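Local coordinates for protein apical membrane antigen 1 (Babesia divergens, PDB 4APM) that probably acts in host-cell invasion as a calcium-binding surface antigen of the moving junction between parasite and host, at residues M54-L60 with C190-S196; V31-G35 with R45-G49. One frame throughout, in Å; residues are numbered along the deposited sequence.

Interaction 1. Residues M54-L60 with C190-S196; sequences MGKVINL and CMEPMKS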
# COMPACT_ATOMS: atom_id res chain seq x y z
N MET A 54 4.72 2.79 -2.32
CA MET A 54 5.31 2.52 -3.63
C MET A 54 4.41 3.08 -4.75
O MET A 54 3.18 3.03 -4.67
CB MET A 54 5.52 1.03 -3.85
CG MET A 54 6.53 0.40 -2.93
SD MET A 54 6.72 -1.36 -3.27
CE MET A 54 7.82 -1.36 -4.70
N GLY A 55 5.03 3.64 -5.78
CA GLY A 55 4.28 4.10 -6.93
C GLY A 55 3.50 5.39 -6.73
O GLY A 55 2.79 5.82 -7.63
N LYS A 56 3.62 6.02 -5.56
CA LYS A 56 2.94 7.30 -5.38
C LYS A 56 3.71 8.39 -6.07
O LYS A 56 4.87 8.65 -5.73
CB LYS A 56 2.76 7.65 -3.89
CG LYS A 56 2.23 9.07 -3.65
CD LYS A 56 1.75 9.22 -2.21
CE LYS A 56 1.54 10.68 -1.83
NZ LYS A 56 0.83 10.74 -0.51
N VAL A 57 3.07 9.01 -7.07
CA VAL A 57 3.57 10.21 -7.68
C VAL A 57 2.55 11.32 -7.51
O VAL A 57 1.37 11.06 -7.24
CB VAL A 57 3.88 10.03 -9.20
CG1 VAL A 57 4.89 8.93 -9.45
CG2 VAL A 57 2.61 9.83 -10.03
N ILE A 58 3.00 12.55 -7.66
CA ILE A 58 2.08 13.67 -7.68
C ILE A 58 2.02 14.22 -9.09
O ILE A 58 3.05 14.61 -9.64
CB ILE A 58 2.52 14.78 -6.69
CG1 ILE A 58 2.87 14.17 -5.31
CG2 ILE A 58 1.45 15.85 -6.59
CD1 ILE A 58 1.71 13.49 -4.58
N ASN A 59 0.83 14.18 -9.69
CA ASN A 59 0.58 14.79 -11.01
C ASN A 59 0.46 16.32 -10.92
O ASN A 59 -0.32 16.85 -10.11
CB ASN A 59 -0.70 14.22 -11.64
CG ASN A 59 -0.58 12.77 -12.03
OD1 ASN A 59 0.52 12.26 -12.29
ND2 ASN A 59 -1.72 12.07 -12.07
N LEU A 60 1.21 17.04 -11.74
CA LEU A 60 1.25 18.49 -11.63
C LEU A 60 0.49 19.19 -12.77
O LEU A 60 0.46 18.71 -13.90
CB LEU A 60 2.69 18.99 -11.54
CG LEU A 60 3.47 18.43 -10.34
CD1 LEU A 60 4.87 19.04 -10.29
CD2 LEU A 60 2.72 18.69 -9.04
N CYS A 190 -1.66 23.08 -9.01
CA CYS A 190 -2.82 22.25 -9.26
C CYS A 190 -2.36 20.81 -9.33
O CYS A 190 -1.60 20.45 -10.22
CB CYS A 190 -3.48 22.65 -10.57
SG CYS A 190 -4.85 21.59 -11.05
N MET A 191 -2.76 20.00 -8.37
CA MET A 191 -2.11 18.70 -8.20
C MET A 191 -3.00 17.64 -7.57
O MET A 191 -3.94 17.94 -6.82
CB MET A 191 -0.79 18.85 -7.42
CG MET A 191 -0.96 19.19 -5.95
SD MET A 191 0.61 19.46 -5.09
CE MET A 191 1.06 21.09 -5.69
N GLU A 192 -2.71 16.39 -7.90
CA GLU A 192 -3.24 15.25 -7.16
C GLU A 192 -2.27 14.08 -7.19
O GLU A 192 -1.53 13.93 -8.16
CB GLU A 192 -4.57 14.81 -7.74
CG GLU A 192 -4.57 14.55 -9.24
CD GLU A 192 -5.96 14.21 -9.72
OE1 GLU A 192 -6.92 14.82 -9.23
OE2 GLU A 192 -6.09 13.30 -10.55
N PRO A 193 -2.31 13.23 -6.15
CA PRO A 193 -1.53 11.98 -6.12
C PRO A 193 -2.07 10.95 -7.10
O PRO A 193 -3.27 10.89 -7.32
CB PRO A 193 -1.74 11.45 -4.69
CG PRO A 193 -2.40 12.58 -3.94
CD PRO A 193 -3.14 13.38 -4.95
N MET A 194 -1.19 10.13 -7.66
CA MET A 194 -1.64 8.90 -8.25
C MET A 194 -0.70 7.72 -8.04
O MET A 194 0.47 7.90 -7.73
CB MET A 194 -2.08 9.07 -9.72
CG MET A 194 -0.99 9.23 -10.75
SD MET A 194 -1.62 8.75 -12.40
CE MET A 194 -1.00 7.07 -12.50
N LYS A 195 -1.28 6.53 -8.05
CA LYS A 195 -0.57 5.28 -7.95
C LYS A 195 -0.16 4.85 -9.36
O LYS A 195 -1.00 4.69 -10.25
CB LYS A 195 -1.50 4.21 -7.37
CG LYS A 195 -0.79 2.95 -6.88
CD LYS A 195 -0.13 3.12 -5.52
CE LYS A 195 -0.07 1.80 -4.77
NZ LYS A 195 0.84 1.82 -3.57
N SER A 196 1.14 4.74 -9.60
CA SER A 196 1.59 4.59 -10.97
C SER A 196 2.36 3.31 -11.13
O SER A 196 3.35 3.10 -10.46
CB SER A 196 2.47 5.76 -11.39
OG SER A 196 3.38 5.30 -12.35
O HOH W 1 -4.32 12.99 -12.62
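Asn59 and Met194 bring a flat amide against a thioether. Glu192 O lies on one side of the amide plane, off toward the CB end (3.6 Å from Asn59 CB) and not over the group's centre. Met194 arrives at the nitrogen end: its CG comes from that same side of the plane, 3.2 Å from Asn59 ND2. Its SD, close to the amide plane, accepts a weak but straight hydrogen bond from Asn59 ND2 (3.3 Å, 167° at the hydrogen). A water that accepts from ND2 at 2.8 Å donates to the Glu192 carboxylate through OE2 at 2.7 Å. The two links, one weak and one through water, would favour this rotation of the amide, and the second couples it to a carboxylate along the same side of the sheet. Val57 CG2 lies alongside Met194 CG and extends this surface.

The opposite surface is apolar over much of its length. Ile58 sends two branches across: CD1 to Pro193 CB, 4.0 Å, and CG2 to Met191 CB, 3.8 Å. Leu60 runs beside Met191. Between the surfaces, the Val57-Met194 pair is hydrogen-bonded in both directions, Val57 N to Met194 O and Met194 N to Val57 O. At the end of the pairing, a bend at chi2 (79°) in Lys195 turns NZ toward Met54 O, just before strand 56-60, at 2.9 Å and in the carbonyl plane. Ala347 O and Gly349 O also accept from this ammonium, so NZ donates to three backbone carbonyls.

The strands 56-60 and 191-195 form a two-stranded antiparallel sheet, their directions 145° apart, in what is probably domain I of the ectodomain. Phe257 of helix 249-257 covers Lys56, Pro193 and Lys195, whereas Leu202 of strand 202-205 meets Val57 on the other side.

Interaction 2. Residues V31-G35 with R45-G49; sequences VDLGG and RMPTG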
# COMPACT_ATOMS: atom_id res chain seq x y z
N VAL A 31 -3.26 11.01 0.72
CA VAL A 31 -2.65 12.27 1.18
C VAL A 31 -2.23 12.12 2.64
O VAL A 31 -3.06 11.80 3.52
CB VAL A 31 -3.63 13.47 1.09
CG1 VAL A 31 -3.04 14.72 1.76
CG2 VAL A 31 -4.02 13.73 -0.37
N ASP A 32 -0.93 12.28 2.87
CA ASP A 32 -0.37 12.12 4.21
C ASP A 32 0.06 13.50 4.75
O ASP A 32 1.01 14.13 4.25
CB ASP A 32 0.78 11.10 4.23
CG ASP A 32 1.47 11.01 5.59
OD1 ASP A 32 0.99 11.68 6.54
OD2 ASP A 32 2.47 10.26 5.74
N LEU A 33 -0.76 13.99 5.68
CA LEU A 33 -0.52 15.25 6.37
C LEU A 33 -0.81 15.04 7.85
O LEU A 33 -1.42 15.87 8.48
CB LEU A 33 -1.46 16.34 5.82
CG LEU A 33 -1.19 16.78 4.38
CD1 LEU A 33 -2.24 17.78 3.84
CD2 LEU A 33 0.23 17.34 4.27
N GLY A 34 -0.36 13.92 8.39
CA GLY A 34 -0.86 13.43 9.65
C GLY A 34 -0.24 14.10 10.84
O GLY A 34 -0.68 13.89 11.96
N GLY A 35 0.78 14.91 10.60
CA GLY A 35 1.45 15.67 11.65
C GLY A 35 1.41 17.19 11.49
O GLY A 35 1.29 17.72 10.38
N ARG A 45 1.40 21.60 8.59
CA ARG A 45 1.14 20.17 8.50
C ARG A 45 2.24 19.47 7.69
O ARG A 45 2.85 20.05 6.79
CB ARG A 45 -0.22 19.92 7.86
CG ARG A 45 -1.39 20.40 8.68
CD ARG A 45 -2.69 20.03 8.00
NE ARG A 45 -3.12 18.68 8.39
CZ ARG A 45 -4.08 18.00 7.78
NH1 ARG A 45 -4.70 18.52 6.72
NH2 ARG A 45 -4.39 16.77 8.20
N MET A 46 2.47 18.21 8.02
CA MET A 46 3.47 17.42 7.35
C MET A 46 3.07 15.93 7.37
O MET A 46 2.29 15.52 8.22
CB MET A 46 4.82 17.61 8.04
CG MET A 46 4.84 16.99 9.42
SD MET A 46 6.35 17.49 10.21
CE MET A 46 6.52 16.17 11.38
N PRO A 47 3.64 15.13 6.44
CA PRO A 47 3.49 13.67 6.44
C PRO A 47 4.20 13.06 7.64
O PRO A 47 5.26 13.54 8.05
CB PRO A 47 4.20 13.22 5.15
CG PRO A 47 4.47 14.49 4.36
CD PRO A 47 4.55 15.59 5.36
N THR A 48 3.64 11.97 8.17
CA THR A 48 4.22 11.32 9.32
C THR A 48 4.01 9.81 9.24
O THR A 48 4.30 9.10 10.18
CB THR A 48 3.56 11.81 10.65
OG1 THR A 48 2.15 11.60 10.57
CG2 THR A 48 3.79 13.29 10.85
N GLY A 49 3.49 9.33 8.12
CA GLY A 49 3.24 7.90 7.95
C GLY A 49 4.50 7.04 8.04
O GLY A 49 5.57 7.46 7.59
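Leu33 and Arg45 cross at about a right angle, with Leu33 CB placed over the centre of one guanidinium face, 3.6 Å above its plane. A bend at chi3 (87°) turns the guanidinium so that a face meets Leu33 CB. NH2 is hydrogen-bonded to Asp263 O, which anchors the guanidinium from outside the pair.

Asp32 is oriented differently, with its carboxylate directed at backbone N-H groups. CG lies anti to the backbone N (chi1 174°), which carries the oxygens past Pro47 CA to the N-H groups of Thr48 and Gly49. OD2 uses its syn lone pair for Gly49 N at 2.8 Å, while OD1 accepts from Thr48 N at 3.1 Å, the donor 28° out of the carboxylate plane. OD1 also takes Gly34 N at 3.2 Å, nearly along the C-O axis, and Ser27 OG from outside. Both oxygens are therefore engaged. Asp263 OD2 lies near OD1, a proximity that might raise the pKa of one of the two acids.

Met46 exchanges two backbone bonds with Gly35: Gly35 N to Met46 O at 2.9 Å and Met46 N to Gly35 O at 2.7 Å. Thr48 CG2 packs against Gly35 CA at 3.4 Å. Gly34 and Gly35 together face Met46, a classic beta bulge, and the Gly34 N to Asp32 OD1 bond makes an Asx turn that runs into the bulge, sharing Gly34; both lie at the base of the hairpin formed by strands 35-39 and 42-46.

Interaction 1 is the more buried contact; interaction 2 is partly buried and lies at the foot of a neighbouring hairpin. Their centres are about 15 Å apart, and they hold different strand pairs. Regular strand pairing organises the first, with a largely apolar face and a mixed one where a water joins an amide to a carboxylate; in the second, a bulged strand pair is supplemented by a carboxylate accepting backbone N-H groups and a guanidinium lying against a leucine CB. They touch where Pro193 CG meets Val31 CG2 at 4.1 Å. Gln167 joins them more specifically: its OE1 is hydrogen-bonded to Lys56 NZ of interaction 1 and its NE2 to Asp32 O of interaction 2.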